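Local coordinates for uncharacterized protein (Thermotoga maritima, PDB 1VMJ) that is of unconfirmed function but belongs to the YjbQ (UPF0047) family, assembles as a trimer, and is a putative thiamin phosphate synthase, at residues G49-N54 / V146-E151; V62-D67 / P127-F132; I58-F63 / Y133-G138. All coordinates share one frame; numbering follows the deposited sequence.

Contact 1. Residues G49-N54 / V146-E151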
loop_
_atom_site.group_PDB
_atom_site.type_symbol
_atom_site.label_atom_id
_atom_site.label_comp_id
_atom_site.label_asym_id
_atom_site.label_seq_id
_atom_site.Cartn_x
_atom_site.Cartn_y
_atom_site.Cartn_z
ATOM N N GLY A 49 -14.219 7.066 -11.910
ATOM C CA GLY A 49 -14.333 6.339 -10.668
ATOM C C GLY A 49 -13.002 5.886 -10.120
ATOM O O GLY A 49 -11.962 6.403 -10.505
ATOM N N LEU A 50 -13.058 4.929 -9.199
ATOM C CA LEU A 50 -11.885 4.298 -8.618
ATOM C C LEU A 50 -12.069 2.804 -8.716
ATOM O O LEU A 50 -13.159 2.294 -8.442
ATOM C CB LEU A 50 -11.695 4.671 -7.155
ATOM C CG LEU A 50 -11.370 6.122 -6.816
ATOM C CD1 LEU A 50 -11.295 6.309 -5.310
ATOM C CD2 LEU A 50 -10.063 6.520 -7.434
ATOM N N LEU A 51 -10.987 2.122 -9.069
ATOM C CA LEU A 51 -10.912 0.678 -9.134
ATOM C C LEU A 51 -9.963 0.191 -8.042
ATOM O O LEU A 51 -8.844 0.660 -7.913
ATOM C CB LEU A 51 -10.407 0.224 -10.499
ATOM C CG LEU A 51 -10.145 -1.268 -10.714
ATOM C CD1 LEU A 51 -10.300 -1.596 -12.192
ATOM C CD2 LEU A 51 -8.787 -1.723 -10.229
ATOM N N LEU A 52 -10.427 -0.764 -7.256
ATOM C CA LEU A 52 -9.614 -1.512 -6.321
ATOM C C LEU A 52 -9.389 -2.891 -6.902
ATOM O O LEU A 52 -10.307 -3.536 -7.353
ATOM C CB LEU A 52 -10.385 -1.647 -5.017
ATOM C CG LEU A 52 -9.859 -2.632 -3.973
ATOM C CD1 LEU A 52 -8.555 -2.172 -3.396
ATOM C CD2 LEU A 52 -10.834 -2.894 -2.868
ATOM N N CYS A 53 -8.146 -3.337 -6.829
ATOM C CA CYS A 53 -7.828 -4.691 -7.147
ATOM C C CYS A 53 -6.911 -5.237 -6.067
ATOM O O CYS A 53 -5.794 -4.725 -5.871
ATOM C CB CYS A 53 -7.148 -4.756 -8.508
ATOM S SG CYS A 53 -6.767 -6.442 -9.020
ATOM N N ASN A 54 -7.366 -6.293 -5.392
ATOM C CA ASN A 54 -6.631 -6.840 -4.270
ATOM C C ASN A 54 -6.579 -8.348 -4.271
ATOM O O ASN A 54 -7.481 -9.008 -4.744
ATOM C CB ASN A 54 -7.161 -6.307 -2.938
ATOM C CG ASN A 54 -8.539 -6.853 -2.572
ATOM O OD1 ASN A 54 -9.557 -6.216 -2.860
ATOM N ND2 ASN A 54 -8.590 -8.024 -1.903
ATOM N N VAL A 146 -11.693 -7.509 -8.014
ATOM C CA VAL A 146 -11.778 -6.221 -8.681
ATOM C C VAL A 146 -13.103 -5.606 -8.272
ATOM O O VAL A 146 -14.151 -6.240 -8.400
ATOM C CB VAL A 146 -11.761 -6.354 -10.220
ATOM C CG1 VAL A 146 -11.881 -5.002 -10.878
ATOM C CG2 VAL A 146 -10.504 -7.045 -10.677
ATOM N N LYS A 147 -13.025 -4.384 -7.759
ATOM C CA LYS A 147 -14.177 -3.616 -7.392
ATOM C C LYS A 147 -14.045 -2.204 -7.934
ATOM O O LYS A 147 -13.025 -1.572 -7.758
ATOM C CB LYS A 147 -14.319 -3.580 -5.860
ATOM C CG LYS A 147 -15.604 -2.879 -5.328
ATOM C CD LYS A 147 -16.824 -3.734 -5.437
ATOM C CE LYS A 147 -18.021 -3.067 -4.750
ATOM N NZ LYS A 147 -19.218 -3.998 -4.696
ATOM N N ILE A 148 -15.075 -1.745 -8.648
ATOM C CA ILE A 148 -15.083 -0.414 -9.237
ATOM C C ILE A 148 -16.301 0.330 -8.793
ATOM O O ILE A 148 -17.388 -0.224 -8.779
ATOM C CB ILE A 148 -15.067 -0.454 -10.778
ATOM C CG1 ILE A 148 -14.063 -1.508 -11.270
ATOM C CG2 ILE A 148 -14.717 0.930 -11.312
ATOM C CD1 ILE A 148 -14.072 -1.708 -12.776
ATOM N N ILE A 149 -16.119 1.559 -8.367
ATOM C CA ILE A 149 -17.255 2.417 -8.072
ATOM C C ILE A 149 -17.119 3.729 -8.828
ATOM O O ILE A 149 -15.999 4.209 -9.081
ATOM C CB ILE A 149 -17.473 2.683 -6.563
ATOM C CG1 ILE A 149 -16.340 3.481 -5.953
ATOM C CG2 ILE A 149 -17.646 1.383 -5.798
ATOM C CD1 ILE A 149 -16.726 4.025 -4.568
ATOM N N GLY A 150 -18.245 4.306 -9.210
ATOM C CA GLY A 150 -18.198 5.619 -9.831
ATOM C C GLY A 150 -19.441 5.854 -10.622
ATOM O O GLY A 150 -20.480 5.285 -10.302
ATOM N N GLU A 151 -19.318 6.654 -11.675
ATOM C CA GLU A 151 -20.417 6.897 -12.604
ATOM C C GLU A 151 -19.881 6.859 -14.017
ATOM O O GLU A 151 -18.855 7.458 -14.284
ATOM C CB GLU A 151 -21.070 8.243 -12.309
ATOM O OXT GLU A 151 -20.479 6.281 -14.922
#
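L51 meets both V146 and I148 on one face of an antiparallel strand pair, and its CD1 makes the tightest of these apolar contacts, 3.8 Å from I148 CD1. The L51 side chain starts anti to its backbone N (chi1 175°), which brings CD1 against both the CG1 branch of V146, 4.0 Å away, and the CG1–CD1 arm of I148. Farther along the same face, C53 SG rests 4.1 Å from V146 CG2, so the two methyls of V146 divide between L51 and C53.

Four backbone hydrogen bonds join the strands. L50 and I149 exchange one pair; L52 and K147 exchange the other, with L52 N to K147 O the shortest at 2.8 Å. Weaker CA-H...O contacts fill the intervening positions, among them V146 CA to L52 O at 3.3 Å. At the G49 end of the pairing G49 faces G150, their CA atoms 4.0 Å apart; a side chain on G49 would collide with the carbonyl of I149, and one on G150 with the CA of G49.

The other face carries L50, L52, K147 and I149 and is turned to the rest of the trimer. L50 and I149 pack on their counterparts in neighbouring subunits, while K147 NZ forms a salt bridge with E48 of the second subunit.

Within the five-stranded antiparallel sheet, 49-54 lies between 146-150 and strand 113-119, and 146-150 is bordered in turn by strand 14-22. Helix 34-44 covers the L51 face, with L37 and C40 against V146, and V41 against L51 and I148.

Contact 2. Residues V62-D67 / P127-F132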
loop_
_atom_site.group_PDB
_atom_site.type_symbol
_atom_site.label_atom_id
_atom_site.label_comp_id
_atom_site.label_asym_id
_atom_site.label_seq_id
_atom_site.Cartn_x
_atom_site.Cartn_y
_atom_site.Cartn_z
ATOM N N VAL A 62 -1.304 -7.966 -5.160
ATOM C CA VAL A 62 -1.554 -7.253 -6.411
ATOM C C VAL A 62 -0.741 -5.957 -6.369
ATOM O O VAL A 62 -0.761 -5.232 -5.386
ATOM C CB VAL A 62 -3.017 -6.961 -6.634
ATOM C CG1 VAL A 62 -3.211 -6.112 -7.866
ATOM C CG2 VAL A 62 -3.801 -8.256 -6.777
ATOM N N PHE A 63 0.048 -5.712 -7.406
ATOM C CA PHE A 63 0.964 -4.573 -7.442
ATOM C C PHE A 63 1.124 -4.135 -8.877
ATOM O O PHE A 63 0.717 -4.838 -9.816
ATOM C CB PHE A 63 2.321 -4.911 -6.811
ATOM C CG PHE A 63 3.118 -5.952 -7.592
ATOM C CD1 PHE A 63 2.919 -7.312 -7.408
ATOM C CD2 PHE A 63 4.052 -5.557 -8.525
ATOM C CE1 PHE A 63 3.619 -8.259 -8.165
ATOM C CE2 PHE A 63 4.783 -6.485 -9.235
ATOM C CZ PHE A 63 4.552 -7.839 -9.065
ATOM N N ILE A 64 1.677 -2.935 -9.017
ATOM C CA ILE A 64 1.976 -2.352 -10.313
ATOM C C ILE A 64 3.477 -2.173 -10.473
ATOM O O ILE A 64 4.137 -1.560 -9.625
ATOM C CB ILE A 64 1.256 -1.012 -10.528
ATOM C CG1 ILE A 64 -0.226 -1.289 -10.839
ATOM C CG2 ILE A 64 1.863 -0.235 -11.678
ATOM C CD1 ILE A 64 -1.154 -0.140 -10.684
ATOM N N ASN A 65 4.021 -2.687 -11.577
ATOM C CA ASN A 65 5.406 -2.406 -11.908
ATOM C C ASN A 65 5.672 -2.780 -13.357
ATOM O O ASN A 65 4.753 -2.848 -14.122
ATOM C CB ASN A 65 6.369 -3.058 -10.895
ATOM C CG ASN A 65 7.575 -2.161 -10.626
ATOM O OD1 ASN A 65 8.435 -2.021 -11.501
ATOM N ND2 ASN A 65 7.568 -1.442 -9.495
ATOM N N ASP A 66 6.922 -3.008 -13.729
ATOM C CA ASP A 66 7.272 -3.255 -15.132
ATOM C C ASP A 66 7.024 -4.698 -15.527
ATOM O O ASP A 66 7.272 -5.607 -14.741
ATOM C CB ASP A 66 8.774 -2.981 -15.314
ATOM C CG ASP A 66 9.161 -2.598 -16.746
ATOM O OD1 ASP A 66 8.326 -2.537 -17.677
ATOM O OD2 ASP A 66 10.369 -2.328 -16.916
ATOM N N ASP A 67 6.584 -4.909 -16.761
ATOM C CA ASP A 67 6.565 -6.244 -17.337
ATOM C C ASP A 67 7.857 -6.451 -18.124
ATOM O O ASP A 67 7.925 -6.240 -19.328
ATOM C CB ASP A 67 5.342 -6.445 -18.243
ATOM C CG ASP A 67 5.051 -7.915 -18.531
ATOM O OD1 ASP A 67 5.812 -8.807 -18.072
ATOM O OD2 ASP A 67 4.058 -8.189 -19.238
ATOM N N PRO A 127 2.967 5.451 -18.490
ATOM C CA PRO A 127 3.388 4.760 -19.694
ATOM C C PRO A 127 3.807 3.305 -19.502
ATOM O O PRO A 127 3.660 2.510 -20.423
ATOM C CB PRO A 127 4.578 5.596 -20.169
ATOM C CG PRO A 127 5.083 6.285 -18.964
ATOM C CD PRO A 127 3.849 6.587 -18.161
ATOM N N TRP A 128 4.322 2.967 -18.328
ATOM C CA TRP A 128 4.888 1.649 -18.093
ATOM C C TRP A 128 4.200 0.878 -16.998
ATOM O O TRP A 128 4.661 -0.194 -16.621
ATOM C CB TRP A 128 6.394 1.749 -17.863
ATOM C CG TRP A 128 7.063 2.436 -19.004
ATOM C CD1 TRP A 128 7.675 3.640 -18.977
ATOM C CD2 TRP A 128 7.094 1.990 -20.362
ATOM N NE1 TRP A 128 8.121 3.969 -20.243
ATOM C CE2 TRP A 128 7.772 2.969 -21.108
ATOM C CE3 TRP A 128 6.613 0.852 -21.020
ATOM C CZ2 TRP A 128 7.990 2.843 -22.483
ATOM C CZ3 TRP A 128 6.830 0.723 -22.385
ATOM C CH2 TRP A 128 7.515 1.714 -23.100
ATOM N N GLU A 129 3.100 1.426 -16.479
ATOM C CA GLU A 129 2.353 0.746 -15.431
ATOM C C GLU A 129 1.655 -0.493 -15.954
ATOM O O GLU A 129 0.851 -0.421 -16.882
ATOM C CB GLU A 129 1.316 1.659 -14.785
ATOM C CG GLU A 129 1.892 2.815 -14.006
ATOM C CD GLU A 129 0.846 3.509 -13.160
ATOM O OE1 GLU A 129 0.150 4.392 -13.697
ATOM O OE2 GLU A 129 0.688 3.156 -11.969
ATOM N N GLN A 130 1.979 -1.627 -15.346
ATOM C CA GLN A 130 1.265 -2.866 -15.595
ATOM C C GLN A 130 0.880 -3.487 -14.269
ATOM O O GLN A 130 1.629 -3.410 -13.306
ATOM C CB GLN A 130 2.131 -3.836 -16.386
ATOM C CG GLN A 130 2.455 -3.414 -17.812
ATOM C CD GLN A 130 1.302 -3.579 -18.767
ATOM O OE1 GLN A 130 0.915 -4.687 -19.097
ATOM N NE2 GLN A 130 0.713 -2.472 -19.166
ATOM N N VAL A 131 -0.290 -4.108 -14.221
ATOM C CA VAL A 131 -0.800 -4.687 -12.984
ATOM C C VAL A 131 -0.514 -6.188 -12.979
ATOM O O VAL A 131 -0.748 -6.897 -13.952
ATOM C CB VAL A 131 -2.320 -4.498 -12.846
ATOM C CG1 VAL A 131 -2.768 -4.900 -11.433
ATOM C CG2 VAL A 131 -2.740 -3.055 -13.135
ATOM N N PHE A 132 0.021 -6.635 -11.843
ATOM C CA PHE A 132 0.410 -8.024 -11.606
ATOM C C PHE A 132 -0.273 -8.646 -10.420
ATOM O O PHE A 132 -0.499 -7.992 -9.382
ATOM C CB PHE A 132 1.926 -8.110 -11.377
ATOM C CG PHE A 132 2.698 -7.849 -12.609
ATOM C CD1 PHE A 132 3.096 -6.552 -12.943
ATOM C CD2 PHE A 132 2.972 -8.873 -13.483
ATOM C CE1 PHE A 132 3.769 -6.302 -14.124
ATOM C CE2 PHE A 132 3.634 -8.609 -14.680
ATOM C CZ PHE A 132 4.017 -7.312 -14.978
HETATM O O HOH W 1 5.784 -2.149 -18.206
HETATM O O HOH W 2 3.427 -5.445 -21.222
#
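F132 sets its CB over one face of the F63 ring, a CH-pi contact 3.8 Å from the ring centroid. The F63 ring reaches this place because CG stands between the backbone N and the carbonyl carbon (chi1 66°). The two rings are near parallel, at 19°, yet slid so far apart that they barely overlap. The far end of the F132 ring receives D67 CB at its edge, 3.6 Å from CZ, and N65 O likewise lies near the ring plane, 3.6 Å from CE1. An alanine in place of F132 would keep the CB over F63 but would probably open a gap beside D67 and N65 and leave H72 without its aromatic partner.

On the other side of the strands V131 divides its methyls, CG1 to V62 CG1 at 3.8 Å and CG2 to I64 CG1. This is an antiparallel pair within a three-stranded sheet, hydrogen-bonded at F63–F132 and N65–Q130. Past the last pair a water bridges D66 OD1 to W128 O.

The H72 ring meets that of F132 steeply, and N32 ND2 bonds both D67 OD2 and Q130 OE1. E129 rests both CB and OE2 against I64 CG2; its OE1 accepts from G126 N, and OE2 forms a salt bridge with R112 of the third subunit. N65 OD1 accepts from both D66 N and H104 of that subunit.

Contact 3. Residues I58-F63 / Y133-G138; sequences ITASVF and YGEFDG. With SO4 (sulfate ion), chain C.
Y133 reaches A60 because its CG stands anti to the backbone N (chi1 180°), which brings OH 3.3 Å from A60 CB. E135 starts the same way, then bends at its second torsion, folding its carboxylate back toward the tyrosine hydroxyl. Y133 OH donates to E135 OE1 over 2.7 Å, from well above the carboxylate plane, and OE2 takes the N-H of D137. F136 sits on the other side of the strands and brings CE2 to 3.4 Å from S61 OG, at the ring edge.

The backbones pair antiparallel, within the three-stranded sheet, through S61 N to G134 O and G134 N to S61 O, each 2.8 Å. F136 N adds a weak bond to T59 O. G134 CA meets the F63 ring in its plane, where a side chain would press tightly on CE1. A sulfate, probably from the crystallisation liquor, is bonded by I58 N, T59 OG1, H57 and R140. T59 also touches N100 and H104, which with H93 form a sodium site.

K142 NZ, from strand 142-150, bonds T59 and forms a salt bridge with E135, while V144 packs on V62 and Y133. Strand 29-32 flanks 133-135, and helix 101-110 covers S61 and F63 through M110.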
loop_
_atom_site.group_PDB
_atom_site.type_symbol
_atom_site.label_atom_id
_atom_site.label_comp_id
_atom_site.label_asym_id
_atom_site.label_seq_id
_atom_site.Cartn_x
_atom_site.Cartn_y
_atom_site.Cartn_z
ATOM N N ILE A 58 -3.897 -14.054 1.801
ATOM C CA ILE A 58 -2.945 -13.302 2.612
ATOM C C ILE A 58 -1.498 -13.723 2.369
ATOM O O ILE A 58 -0.591 -13.305 3.105
ATOM C CB ILE A 58 -3.356 -13.357 4.117
ATOM C CG1 ILE A 58 -3.423 -14.806 4.601
ATOM C CG2 ILE A 58 -4.699 -12.653 4.333
ATOM C CD1 ILE A 58 -3.691 -14.959 6.078
ATOM N N THR A 59 -1.307 -14.519 1.315
ATOM C CA THR A 59 -0.018 -14.992 0.848
ATOM C C THR A 59 0.236 -14.625 -0.615
ATOM O O THR A 59 1.062 -15.252 -1.292
ATOM C CB THR A 59 0.067 -16.506 0.983
ATOM O OG1 THR A 59 -1.074 -17.095 0.364
ATOM C CG2 THR A 59 0.114 -16.887 2.439
ATOM N N ALA A 60 -0.465 -13.599 -1.088
ATOM C CA ALA A 60 -0.314 -13.130 -2.443
ATOM C C ALA A 60 -0.555 -11.635 -2.512
ATOM O O ALA A 60 -1.037 -11.000 -1.571
ATOM C CB ALA A 60 -1.259 -13.867 -3.343
ATOM N N SER A 61 -0.153 -11.055 -3.637
ATOM C CA SER A 61 -0.162 -9.603 -3.838
ATOM C C SER A 61 -0.818 -9.204 -5.124
ATOM O O SER A 61 -0.840 -9.971 -6.071
ATOM C CB SER A 61 1.279 -9.072 -3.906
ATOM O OG SER A 61 1.928 -9.230 -2.663
ATOM N N VAL A 62 -1.304 -7.966 -5.160
ATOM C CA VAL A 62 -1.554 -7.253 -6.411
ATOM C C VAL A 62 -0.741 -5.957 -6.369
ATOM O O VAL A 62 -0.761 -5.232 -5.386
ATOM C CB VAL A 62 -3.017 -6.961 -6.634
ATOM C CG1 VAL A 62 -3.211 -6.112 -7.866
ATOM C CG2 VAL A 62 -3.801 -8.256 -6.777
ATOM N N PHE A 63 0.048 -5.712 -7.406
ATOM C CA PHE A 63 0.964 -4.573 -7.442
ATOM C C PHE A 63 1.124 -4.135 -8.877
ATOM O O PHE A 63 0.717 -4.838 -9.816
ATOM C CB PHE A 63 2.321 -4.911 -6.811
ATOM C CG PHE A 63 3.118 -5.952 -7.592
ATOM C CD1 PHE A 63 2.919 -7.312 -7.408
ATOM C CD2 PHE A 63 4.052 -5.557 -8.525
ATOM C CE1 PHE A 63 3.619 -8.259 -8.165
ATOM C CE2 PHE A 63 4.783 -6.485 -9.235
ATOM C CZ PHE A 63 4.552 -7.839 -9.065
ATOM N N TYR A 133 -0.573 -9.928 -10.591
ATOM C CA TYR A 133 -0.832 -10.827 -9.483
ATOM C C TYR A 133 0.507 -11.426 -9.117
ATOM O O TYR A 133 1.195 -12.007 -9.962
ATOM C CB TYR A 133 -1.810 -11.947 -9.883
ATOM C CG TYR A 133 -2.118 -12.909 -8.764
ATOM C CD1 TYR A 133 -2.620 -12.448 -7.558
ATOM C CD2 TYR A 133 -1.866 -14.278 -8.897
ATOM C CE1 TYR A 133 -2.904 -13.322 -6.520
ATOM C CE2 TYR A 133 -2.162 -15.169 -7.865
ATOM C CZ TYR A 133 -2.666 -14.669 -6.677
ATOM O OH TYR A 133 -2.935 -15.514 -5.646
ATOM N N GLY A 134 0.884 -11.266 -7.853
ATOM C CA GLY A 134 2.095 -11.834 -7.312
ATOM C C GLY A 134 1.752 -12.997 -6.419
ATOM O O GLY A 134 1.295 -12.823 -5.275
ATOM N N GLU A 135 1.925 -14.196 -6.937
ATOM C CA GLU A 135 1.657 -15.399 -6.184
ATOM C C GLU A 135 2.890 -15.818 -5.395
ATOM O O GLU A 135 3.940 -16.004 -5.989
ATOM C CB GLU A 135 1.272 -16.538 -7.149
ATOM C CG GLU A 135 0.926 -17.845 -6.447
ATOM C CD GLU A 135 -0.227 -17.667 -5.500
ATOM O OE1 GLU A 135 -1.396 -17.741 -5.963
ATOM O OE2 GLU A 135 0.044 -17.437 -4.306
ATOM N N PHE A 136 2.764 -15.973 -4.073
ATOM C CA PHE A 136 3.871 -16.444 -3.251
ATOM C C PHE A 136 3.639 -17.805 -2.597
ATOM O O PHE A 136 4.532 -18.336 -1.956
ATOM C CB PHE A 136 4.257 -15.367 -2.231
ATOM C CG PHE A 136 4.607 -14.065 -2.886
ATOM C CD1 PHE A 136 5.665 -14.010 -3.762
ATOM C CD2 PHE A 136 3.855 -12.921 -2.692
ATOM C CE1 PHE A 136 5.983 -12.837 -4.415
ATOM C CE2 PHE A 136 4.177 -11.755 -3.340
ATOM C CZ PHE A 136 5.250 -11.735 -4.211
ATOM N N ASP A 137 2.424 -18.339 -2.735
ATOM C CA ASP A 137 2.108 -19.679 -2.218
ATOM C C ASP A 137 1.008 -20.308 -3.078
ATOM O O ASP A 137 -0.135 -20.493 -2.647
ATOM C CB ASP A 137 1.697 -19.611 -0.740
ATOM C CG ASP A 137 1.363 -20.992 -0.160
ATOM O OD1 ASP A 137 2.041 -21.983 -0.551
ATOM O OD2 ASP A 137 0.412 -21.087 0.660
ATOM N N GLY A 138 1.398 -20.623 -4.301
ATOM C CA GLY A 138 0.458 -21.040 -5.340
ATOM C C GLY A 138 0.209 -22.534 -5.417
ATOM O O GLY A 138 0.257 -23.222 -4.416
HETATM S S SO4 C . -4.461 -17.823 2.288
HETATM O O1 SO4 C . -5.248 -18.852 1.636
HETATM O O2 SO4 C . -4.089 -18.203 3.638
HETATM O O3 SO4 C . -5.246 -16.578 2.403
HETATM O O4 SO4 C . -3.314 -17.600 1.454
#

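Contacts 2 and 3 are successive portions of one antiparallel pairing, strand 60-65 with strand 130-135, their centres about 14 Å apart and V62 and F63 common to both. Contact 1 belongs to the separate five-stranded sheet; its centre lies about 17 Å from that of contact 2 and 20 Å from that of contact 3. The sheets nevertheless touch where V62 packs on the backbone of C53 and N54. Strands 49-55 and 60-65 are consecutive in the chain, as are 130-135 and 142-150, so contact 1 encloses the other two in sequence. Both sheets also meet neighbouring subunits, tying the fold of each chain to trimer assembly.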